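Local structure of succinylglutamate desuccinylase (Chromobacterium violaceum, 1YW4) at residues Y103-N106 / R107-G111; A114-P117 / E118-E121; L128-L131 / A132-F136. The protein probably hydrolyses N-succinylglutamate to succinate and glutamate, a zinc-dependent reaction that ends the AST pathway of arginine degradation. All blocks are in the same frame, centred on the assembly; numbering follows the deposited sequence.

Contact 1. Residues Y103-N106 / R107-G111; sequences YDMN and RLFNG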
ATOM      1  N   TYR A 103     -25.360  17.351  16.516  1.00 21.88           N
ATOM      2  CA  TYR A 103     -24.665  16.377  15.681  1.00 19.76           C
ATOM      3  C   TYR A 103     -23.398  16.985  15.063  1.00 18.52           C
ATOM      4  O   TYR A 103     -23.383  18.161  14.687  1.00 16.21           O
ATOM      5  CB  TYR A 103     -25.625  15.927  14.581  1.00 21.29           C
ATOM      6  CG  TYR A 103     -25.352  14.567  13.989  1.00 23.71           C
ATOM      7  CD1 TYR A 103     -24.394  14.398  12.990  1.00 25.76           C
ATOM      8  CD2 TYR A 103     -26.095  13.452  14.390  1.00 25.75           C
ATOM      9  CE1 TYR A 103     -24.186  13.154  12.393  1.00 26.34           C
ATOM     10  CE2 TYR A 103     -25.894  12.203  13.801  1.00 28.76           C
ATOM     11  CZ  TYR A 103     -24.942  12.066  12.801  1.00 28.95           C
ATOM     12  OH  TYR A 103     -24.771  10.851  12.185  1.00 31.27           O
ATOM     13  N   ASP A 104     -22.347  16.175  14.973  1.00 17.42           N
ATOM     14  CA  ASP A 104     -21.065  16.582  14.397  1.00 17.43           C
ATOM     15  C   ASP A 104     -21.293  17.036  12.951  1.00 17.56           C
ATOM     16  O   ASP A 104     -21.615  16.222  12.080  1.00 16.04           O
ATOM     17  CB  ASP A 104     -20.088  15.392  14.422  1.00 17.98           C
ATOM     18  CG  ASP A 104     -18.674  15.769  13.988  1.00 19.62           C
ATOM     19  OD1 ASP A 104     -18.518  16.640  13.107  1.00 18.70           O
ATOM     20  OD2 ASP A 104     -17.713  15.169  14.516  1.00 20.09           O
HETATM   21  N   MSE A 105     -21.123  18.328  12.694  1.00 16.34           N
HETATM   22  CA  MSE A 105     -21.337  18.843  11.351  1.00 17.87           C
HETATM   23  C   MSE A 105     -20.421  18.199  10.330  1.00 16.95           C
HETATM   24  O   MSE A 105     -20.812  18.017   9.177  1.00 16.88           O
HETATM   25  CB  MSE A 105     -21.168  20.363  11.314  1.00 18.23           C
HETATM   26  CG  MSE A 105     -21.512  20.988   9.958  1.00 22.24           C
HETATM   27 SE   MSE A 105     -21.640  22.918  10.061  1.00 26.23          SE
HETATM   28  CE  MSE A 105     -23.338  23.020  10.972  1.00 23.84           C
ATOM     29  N   ASN A 106     -19.206  17.831  10.724  1.00 16.81           N
ATOM     30  CA  ASN A 106     -18.345  17.215   9.732  1.00 17.43           C
ATOM     31  C   ASN A 106     -18.701  15.764   9.472  1.00 18.40           C
ATOM     32  O   ASN A 106     -17.894  14.982   8.971  1.00 18.48           O
ATOM     33  CB  ASN A 106     -16.866  17.357  10.072  1.00 17.36           C
ATOM     34  CG  ASN A 106     -16.035  17.627   8.826  1.00 16.81           C
ATOM     35  OD1 ASN A 106     -16.564  18.133   7.834  1.00 10.66           O
ATOM     36  ND2 ASN A 106     -14.747  17.307   8.868  1.00 11.51           N
ATOM     37  N   ARG A 107     -19.927  15.417   9.835  1.00 19.24           N
ATOM     38  CA  ARG A 107     -20.460  14.091   9.578  1.00 20.28           C
ATOM     39  C   ARG A 107     -21.776  14.329   8.832  1.00 18.52           C
ATOM     40  O   ARG A 107     -22.504  13.386   8.525  1.00 19.71           O
ATOM     41  CB  ARG A 107     -20.739  13.344  10.883  1.00 22.93           C
ATOM     42  CG  ARG A 107     -19.507  12.862  11.624  1.00 26.96           C
ATOM     43  CD  ARG A 107     -19.917  12.033  12.826  1.00 31.68           C
ATOM     44  NE  ARG A 107     -20.785  10.923  12.426  1.00 36.39           N
ATOM     45  CZ  ARG A 107     -21.541  10.221  13.266  1.00 38.95           C
ATOM     46  NH1 ARG A 107     -22.297   9.230  12.811  1.00 38.37           N
ATOM     47  NH2 ARG A 107     -21.546  10.520  14.560  1.00 38.68           N
ATOM     48  N   LEU A 108     -22.078  15.595   8.541  1.00 15.12           N
ATOM     49  CA  LEU A 108     -23.323  15.938   7.847  1.00 15.78           C
ATOM     50  C   LEU A 108     -23.184  16.427   6.405  1.00 14.97           C
ATOM     51  O   LEU A 108     -24.182  16.794   5.770  1.00 14.16           O
ATOM     52  CB  LEU A 108     -24.101  16.972   8.656  1.00 16.95           C
ATOM     53  CG  LEU A 108     -24.677  16.469   9.985  1.00 19.77           C
ATOM     54  CD1 LEU A 108     -25.287  17.636  10.738  1.00 19.05           C
ATOM     55  CD2 LEU A 108     -25.734  15.384   9.720  1.00 19.47           C
ATOM     56  N   PHE A 109     -21.958  16.449   5.892  1.00 12.11           N
ATOM     57  CA  PHE A 109     -21.731  16.864   4.517  1.00 14.42           C
ATOM     58  C   PHE A 109     -21.869  15.665   3.574  1.00 16.44           C
ATOM     59  O   PHE A 109     -22.175  14.551   4.011  1.00 15.25           O
ATOM     60  CB  PHE A 109     -20.346  17.509   4.362  1.00 12.77           C
ATOM     61  CG  PHE A 109     -20.220  18.847   5.041  1.00 12.89           C
ATOM     62  CD1 PHE A 109     -19.610  18.957   6.292  1.00 12.71           C
ATOM     63  CD2 PHE A 109     -20.728  20.001   4.430  1.00 11.64           C
ATOM     64  CE1 PHE A 109     -19.505  20.196   6.936  1.00 11.64           C
ATOM     65  CE2 PHE A 109     -20.634  21.248   5.062  1.00 13.79           C
ATOM     66  CZ  PHE A 109     -20.020  21.348   6.319  1.00 11.09           C
ATOM     67  N   ASN A 110     -21.636  15.901   2.285  1.00 17.49           N
ATOM     68  CA  ASN A 110     -21.761  14.865   1.259  1.00 18.96           C
ATOM     69  C   ASN A 110     -23.207  14.383   1.216  1.00 18.80           C
ATOM     70  O   ASN A 110     -23.483  13.232   0.880  1.00 17.35           O
ATOM     71  CB  ASN A 110     -20.810  13.691   1.541  1.00 19.45           C
ATOM     72  CG  ASN A 110     -20.807  12.651   0.426  1.00 23.42           C
ATOM     73  OD1 ASN A 110     -20.794  12.992  -0.755  1.00 23.40           O
ATOM     74  ND2 ASN A 110     -20.806  11.375   0.802  1.00 23.80           N
ATOM     75  N   GLY A 111     -24.122  15.280   1.575  1.00 18.58           N
ATOM     76  CA  GLY A 111     -25.541  14.963   1.557  1.00 20.56           C
ATOM     77  C   GLY A 111     -26.086  14.272   2.793  1.00 21.09           C
ATOM     78  O   GLY A 111     -27.292  14.075   2.904  1.00 19.88           O
TER
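Arg-107 lays its guanidinium across the phenol end of Tyr-103, the two side chains crossing at about a right angle with their planes 41° apart. The hydroxyl sits over one face of the guanidinium, displaced toward its rim. Tyr-103 OH lies 3.0 Å from Arg-107 NH1, but the angle is too poor for a hydrogen bond, so the oxygen rests on the flat cation and is not pointed at by an N-H. A bend at chi3 (56°) turns the end of the arginine back to this place. Nearer the backbone, its CB borders the tyrosine ring at the edge, and its CD packs 3.7 Å from Asp-104 CB. Leu-108 packs against the CD1-CE1 side of the ring, with CG 3.7 Å from Tyr-103 CD1. Its amide closes the turn: Leu-108 N donates to Met-105 O over 2.8 Å, approaching from above the carbonyl plane. Beyond it, Phe-109 CE1 packs 3.7 Å from CG of Met-105, a selenomethionine whose SE makes an oblique Met-aromatic contact with the ring. Asp-104 OD1 takes a weak bond from Asn-106 N within the turn, and its stronger partner is NE2 of the zinc ligand His-56; Asn-106 OD1 accepts from Phe-198 N. Flanked by the turn bond and by the packing round Tyr-103, Asp-104 is thus a second-shell group; its carboxylate probably holds the His-56 ring in orientation and may make it a more electron-rich ligand.

Contact 2. Residues A114-P117 / E118-E121; sequences ARHP and ELPE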
ATOM      1  N   ALA A 114     -29.301  15.159   4.964  1.00 26.20           N
ATOM      2  CA  ALA A 114     -30.659  14.736   4.639  1.00 29.50           C
ATOM      3  C   ALA A 114     -31.217  13.761   5.676  1.00 31.50           C
ATOM      4  O   ALA A 114     -32.406  13.800   5.988  1.00 32.89           O
ATOM      5  CB  ALA A 114     -30.691  14.111   3.252  1.00 29.53           C
ATOM      6  N   ARG A 115     -30.358  12.900   6.215  1.00 33.30           N
ATOM      7  CA  ARG A 115     -30.773  11.918   7.218  1.00 34.90           C
ATOM      8  C   ARG A 115     -31.289  12.535   8.518  1.00 35.73           C
ATOM      9  O   ARG A 115     -32.020  11.887   9.270  1.00 35.11           O
ATOM     10  CB  ARG A 115     -29.619  10.964   7.548  1.00 36.89           C
ATOM     11  CG  ARG A 115     -29.342   9.895   6.499  1.00 40.09           C
ATOM     12  CD  ARG A 115     -28.734  10.472   5.234  1.00 45.71           C
ATOM     13  NE  ARG A 115     -28.584   9.455   4.193  1.00 48.75           N
ATOM     14  CZ  ARG A 115     -28.021   9.675   3.009  1.00 50.54           C
ATOM     15  NH1 ARG A 115     -27.931   8.690   2.124  1.00 51.44           N
ATOM     16  NH2 ARG A 115     -27.544  10.876   2.708  1.00 50.49           N
ATOM     17  N   HIS A 116     -30.909  13.781   8.789  1.00 33.47           N
ATOM     18  CA  HIS A 116     -31.341  14.453  10.012  1.00 32.11           C
ATOM     19  C   HIS A 116     -31.853  15.861   9.721  1.00 30.36           C
ATOM     20  O   HIS A 116     -31.332  16.839  10.253  1.00 26.53           O
ATOM     21  CB  HIS A 116     -30.175  14.517  11.004  1.00 32.93           C
ATOM     22  CG  HIS A 116     -29.608  13.176  11.356  1.00 34.52           C
ATOM     23  ND1 HIS A 116     -30.295  12.256  12.118  1.00 34.56           N
ATOM     24  CD2 HIS A 116     -28.432  12.590  11.028  1.00 35.04           C
ATOM     25  CE1 HIS A 116     -29.567  11.160  12.243  1.00 35.20           C
ATOM     26  NE2 HIS A 116     -28.432  11.337  11.590  1.00 37.09           N
ATOM     27  N   PRO A 117     -32.908  15.976   8.898  1.00 30.51           N
ATOM     28  CA  PRO A 117     -33.477  17.278   8.541  1.00 31.11           C
ATOM     29  C   PRO A 117     -34.006  18.080   9.722  1.00 31.11           C
ATOM     30  O   PRO A 117     -34.193  19.292   9.624  1.00 31.68           O
ATOM     31  CB  PRO A 117     -34.571  16.908   7.545  1.00 31.88           C
ATOM     32  CG  PRO A 117     -35.069  15.608   8.080  1.00 31.22           C
ATOM     33  CD  PRO A 117     -33.779  14.881   8.430  1.00 31.62           C
ATOM     34  N   GLU A 118     -34.232  17.403  10.840  1.00 32.55           N
ATOM     35  CA  GLU A 118     -34.746  18.063  12.035  1.00 33.55           C
ATOM     36  C   GLU A 118     -33.653  18.821  12.788  1.00 31.82           C
ATOM     37  O   GLU A 118     -33.932  19.484  13.793  1.00 33.31           O
ATOM     38  CB  GLU A 118     -35.382  17.031  12.974  1.00 36.01           C
ATOM     39  CG  GLU A 118     -34.388  16.085  13.652  1.00 36.76           C
ATOM     40  CD  GLU A 118     -33.781  15.062  12.702  1.00 37.95           C
ATOM     41  OE1 GLU A 118     -32.772  14.431  13.078  1.00 40.03           O
ATOM     42  OE2 GLU A 118     -34.309  14.875  11.587  1.00 39.49           O
ATOM     43  N   LEU A 119     -32.414  18.732  12.305  1.00 27.65           N
ATOM     44  CA  LEU A 119     -31.301  19.402  12.974  1.00 25.01           C
ATOM     45  C   LEU A 119     -30.830  20.678  12.290  1.00 23.05           C
ATOM     46  O   LEU A 119     -30.587  20.701  11.090  1.00 21.38           O
ATOM     47  CB  LEU A 119     -30.108  18.451  13.118  1.00 25.15           C
ATOM     48  CG  LEU A 119     -30.359  17.134  13.859  1.00 26.68           C
ATOM     49  CD1 LEU A 119     -29.119  16.260  13.791  1.00 25.78           C
ATOM     50  CD2 LEU A 119     -30.740  17.425  15.298  1.00 27.87           C
ATOM     51  N   PRO A 120     -30.696  21.764  13.061  1.00 23.70           N
ATOM     52  CA  PRO A 120     -30.242  23.048  12.524  1.00 22.38           C
ATOM     53  C   PRO A 120     -28.858  22.891  11.892  1.00 21.45           C
ATOM     54  O   PRO A 120     -28.534  23.563  10.910  1.00 21.55           O
ATOM     55  CB  PRO A 120     -30.227  23.946  13.755  1.00 22.16           C
ATOM     56  CG  PRO A 120     -31.331  23.364  14.603  1.00 24.76           C
ATOM     57  CD  PRO A 120     -31.075  21.888  14.479  1.00 23.65           C
ATOM     58  N   GLU A 121     -28.041  21.995  12.447  1.00 19.67           N
ATOM     59  CA  GLU A 121     -26.704  21.771  11.893  1.00 17.28           C
ATOM     60  C   GLU A 121     -26.769  21.101  10.519  1.00 15.77           C
ATOM     61  O   GLU A 121     -25.833  21.216   9.711  1.00 11.34           O
ATOM     62  CB  GLU A 121     -25.845  20.965  12.879  1.00 19.18           C
ATOM     63  CG  GLU A 121     -25.148  21.870  13.897  1.00 20.09           C
ATOM     64  CD  GLU A 121     -24.867  21.199  15.241  1.00 21.83           C
ATOM     65  OE1 GLU A 121     -23.883  21.591  15.905  1.00 20.90           O
ATOM     66  OE2 GLU A 121     -25.635  20.297  15.647  1.00 21.46           O
TER
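A type I beta turn running from His-116 to Leu-119 delivers the chain into helix 120-137, with Leu-119 at the N-cap position. Leu-119 N donates to His-116 O over 3.0 Å, and the same carbonyl oxygen also accepts from Ser-122 OG in the first turn of the helix, so one acceptor ties the turn to the helix start. The side chains fold back over the turn. Glu-118 holds CG between its own backbone N and carbonyl carbon (chi1 70°) and bends again at chi2 (-72°), which brings the carboxylate back beside the residues that precede it. OE1 stands 3.3 Å from His-116 CB and accepts a weak hydrogen bond of 3.4 Å from His-116 ND1 at the edge of the imidazole, whose plane is 79° from that of the carboxylate. OE2, the other oxygen, lies against the proline ring, 3.2 Å from Pro-117 CD. Leu-119 runs alongside the histidine in the same direction, CD1 3.5 Å from His-116 CB. This is a surface contact away from the zinc, and the His-116 to Glu-118 bond is long and weak. Inward, the His-116 ring meets that of Tyr-103, on which Leu-119 also packs, while Glu-121 on the first turn of helix 120-137 accepts bonds from Gly-101 N, Asn-102 N and Tyr-103 N in the loop that follows helix 91-96, and from Asn-90 ND2 after strand 83-88.

Contact 3. Residues L128-L131 / A132-F136; sequences LETL and AAEFF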
ATOM      1  N   LEU A 128     -24.085  25.435   3.408  1.00 13.48           N
ATOM      2  CA  LEU A 128     -22.656  25.569   3.139  1.00 12.32           C
ATOM      3  C   LEU A 128     -22.246  24.811   1.873  1.00 12.32           C
ATOM      4  O   LEU A 128     -21.366  25.263   1.127  1.00 13.94           O
ATOM      5  CB  LEU A 128     -21.846  25.079   4.347  1.00 10.84           C
ATOM      6  CG  LEU A 128     -22.022  25.866   5.661  1.00 10.76           C
ATOM      7  CD1 LEU A 128     -21.185  25.198   6.746  1.00 12.94           C
ATOM      8  CD2 LEU A 128     -21.606  27.334   5.491  1.00 11.24           C
ATOM      9  N   GLU A 129     -22.862  23.651   1.645  1.00 12.29           N
ATOM     10  CA  GLU A 129     -22.580  22.854   0.447  1.00 11.85           C
ATOM     11  C   GLU A 129     -22.982  23.670  -0.777  1.00  9.61           C
ATOM     12  O   GLU A 129     -22.215  23.844  -1.721  1.00 11.42           O
ATOM     13  CB  GLU A 129     -23.395  21.545   0.440  1.00 12.20           C
ATOM     14  CG  GLU A 129     -23.057  20.545   1.543  1.00 14.45           C
ATOM     15  CD  GLU A 129     -23.656  19.167   1.293  1.00 18.62           C
ATOM     16  OE1 GLU A 129     -24.667  19.079   0.564  1.00 17.26           O
ATOM     17  OE2 GLU A 129     -23.127  18.170   1.829  1.00 17.82           O
ATOM     18  N   THR A 130     -24.202  24.183  -0.745  1.00 11.19           N
ATOM     19  CA  THR A 130     -24.722  24.973  -1.857  1.00 12.16           C
ATOM     20  C   THR A 130     -23.849  26.197  -2.150  1.00 11.32           C
ATOM     21  O   THR A 130     -23.482  26.436  -3.297  1.00 11.56           O
ATOM     22  CB  THR A 130     -26.164  25.411  -1.560  1.00 11.31           C
ATOM     23  OG1 THR A 130     -26.974  24.245  -1.355  1.00 15.80           O
ATOM     24  CG2 THR A 130     -26.730  26.225  -2.708  1.00 14.18           C
ATOM     25  N   LEU A 131     -23.527  26.971  -1.113  1.00 12.42           N
ATOM     26  CA  LEU A 131     -22.683  28.146  -1.277  1.00 12.43           C
ATOM     27  C   LEU A 131     -21.331  27.772  -1.887  1.00 12.86           C
ATOM     28  O   LEU A 131     -20.863  28.432  -2.807  1.00 13.80           O
ATOM     29  CB  LEU A 131     -22.481  28.845   0.070  1.00 14.77           C
ATOM     30  CG  LEU A 131     -23.574  29.832   0.517  1.00 18.34           C
ATOM     31  CD1 LEU A 131     -24.942  29.195   0.386  1.00 22.36           C
ATOM     32  CD2 LEU A 131     -23.327  30.269   1.973  1.00 16.90           C
ATOM     33  N   ALA A 132     -20.708  26.713  -1.379  1.00 13.42           N
ATOM     34  CA  ALA A 132     -19.426  26.263  -1.899  1.00 12.13           C
ATOM     35  C   ALA A 132     -19.584  25.845  -3.349  1.00 13.12           C
ATOM     36  O   ALA A 132     -18.750  26.185  -4.183  1.00 11.88           O
ATOM     37  CB  ALA A 132     -18.889  25.089  -1.072  1.00 13.66           C
ATOM     38  N   ALA A 133     -20.653  25.114  -3.660  1.00 14.00           N
ATOM     39  CA  ALA A 133     -20.876  24.678  -5.035  1.00 15.47           C
ATOM     40  C   ALA A 133     -21.003  25.874  -5.982  1.00 15.82           C
ATOM     41  O   ALA A 133     -20.392  25.886  -7.049  1.00 15.63           O
ATOM     42  CB  ALA A 133     -22.128  23.808  -5.125  1.00 15.86           C
ATOM     43  N   GLU A 134     -21.787  26.876  -5.593  1.00 14.79           N
ATOM     44  CA  GLU A 134     -21.976  28.049  -6.441  1.00 16.00           C
ATOM     45  C   GLU A 134     -20.682  28.849  -6.560  1.00 15.61           C
ATOM     46  O   GLU A 134     -20.385  29.419  -7.607  1.00 13.39           O
ATOM     47  CB  GLU A 134     -23.100  28.933  -5.890  1.00 15.87           C
ATOM     48  CG  GLU A 134     -24.428  28.202  -5.753  1.00 17.66           C
ATOM     49  CD  GLU A 134     -25.539  29.090  -5.197  1.00 23.01           C
ATOM     50  OE1 GLU A 134     -25.232  30.036  -4.437  1.00 23.89           O
ATOM     51  OE2 GLU A 134     -26.723  28.834  -5.510  1.00 22.83           O
ATOM     52  N   PHE A 135     -19.909  28.878  -5.481  1.00 15.19           N
ATOM     53  CA  PHE A 135     -18.642  29.592  -5.482  1.00 14.50           C
ATOM     54  C   PHE A 135     -17.657  28.974  -6.465  1.00 14.62           C
ATOM     55  O   PHE A 135     -17.037  29.674  -7.266  1.00 13.99           O
ATOM     56  CB  PHE A 135     -18.011  29.559  -4.091  1.00 13.82           C
ATOM     57  CG  PHE A 135     -16.660  30.211  -4.023  1.00 11.00           C
ATOM     58  CD1 PHE A 135     -16.535  31.588  -4.159  1.00 12.64           C
ATOM     59  CD2 PHE A 135     -15.517  29.454  -3.771  1.00 12.43           C
ATOM     60  CE1 PHE A 135     -15.294  32.208  -4.037  1.00 10.38           C
ATOM     61  CE2 PHE A 135     -14.270  30.060  -3.647  1.00 10.70           C
ATOM     62  CZ  PHE A 135     -14.160  31.444  -3.780  1.00 10.72           C
ATOM     63  N   PHE A 136     -17.497  27.661  -6.394  1.00 14.59           N
ATOM     64  CA  PHE A 136     -16.552  27.012  -7.276  1.00 16.37           C
ATOM     65  C   PHE A 136     -17.022  26.899  -8.716  1.00 16.97           C
ATOM     66  O   PHE A 136     -16.207  26.796  -9.631  1.00 16.24           O
ATOM     67  CB  PHE A 136     -16.170  25.637  -6.737  1.00 15.68           C
ATOM     68  CG  PHE A 136     -15.179  25.686  -5.606  1.00 16.33           C
ATOM     69  CD1 PHE A 136     -13.966  26.360  -5.749  1.00 14.55           C
ATOM     70  CD2 PHE A 136     -15.445  25.032  -4.409  1.00 14.60           C
ATOM     71  CE1 PHE A 136     -13.032  26.377  -4.720  1.00 13.94           C
ATOM     72  CE2 PHE A 136     -14.518  25.043  -3.378  1.00 14.85           C
ATOM     73  CZ  PHE A 136     -13.311  25.715  -3.530  1.00 13.57           C
TER
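Glu-129 O receives the amide of Ala-133 at 2.8 Å, with the donor nearly along the C=O axis, the shortest of four successive i to i+4 bonds in the second half of the alpha-helix 120-137. Glu-134 N to Thr-130 O follows at 2.9 Å with a similarly direct approach. The bonds from Ala-132 N to Leu-128 O and from Phe-135 N to Leu-131 O reach their carbonyls with a tilt from the plane. Side chains do little of the work between these residues. The methyls of Ala-132 and Ala-133 rest on backbone oxygens of the preceding turn: Ala-132 CB is 3.3 Å from Leu-128 O, and Ala-133 CB is 3.4 Å from Glu-129 O. On the outer side, Thr-130 and Glu-134 run side by side in the same direction. Glu-134 CG stands 3.2 Å from Thr-130 O, and the straight chain beyond it (chi2 180°) carries OE2 to within 3.8 Å of Thr-130 CG2, a methyl-to-carboxylate touch with no hydrogen bond. The threonine hydroxyl instead bonds back to Ala-126 O, one helical turn earlier. Leu-128 and Leu-131 press on Met-87 of strand 83-88 and Cys-36 of strand 36-39, while Ala-132 and Ala-133 face helix 198-205. Glu-129 reaches out to the loop, where OE2 accepts a hydrogen bond from Gly-111 N, and Phe-135 makes a cation-pi contact with Arg-83. With CG anti to its backbone N (chi1 177°), the Phe-135 ring swings to the neighbouring phenylalanine, where Phe-135 CD2 lies 3.9 Å above the plane of the Phe-136 ring, over its centre.

In the fold
All three contacts follow one run of chain, from the loop beside the zinc to nearly the end of helix 120-137. Contact 1 is partly buried and mixes apolar packing with polar groups that reach the metal site. Contact 2 lies on the surface at the start of the helix, with one sound turn bond and a weak histidine-carboxylate bond. Contact 3, also partly buried, belongs to the same helix and relies on regular backbone bonds. The helix grips the loop of contact 1 at two places, through a glutamate in its first turn and another about two turns on. Contacts 2 and 3 do not touch each other.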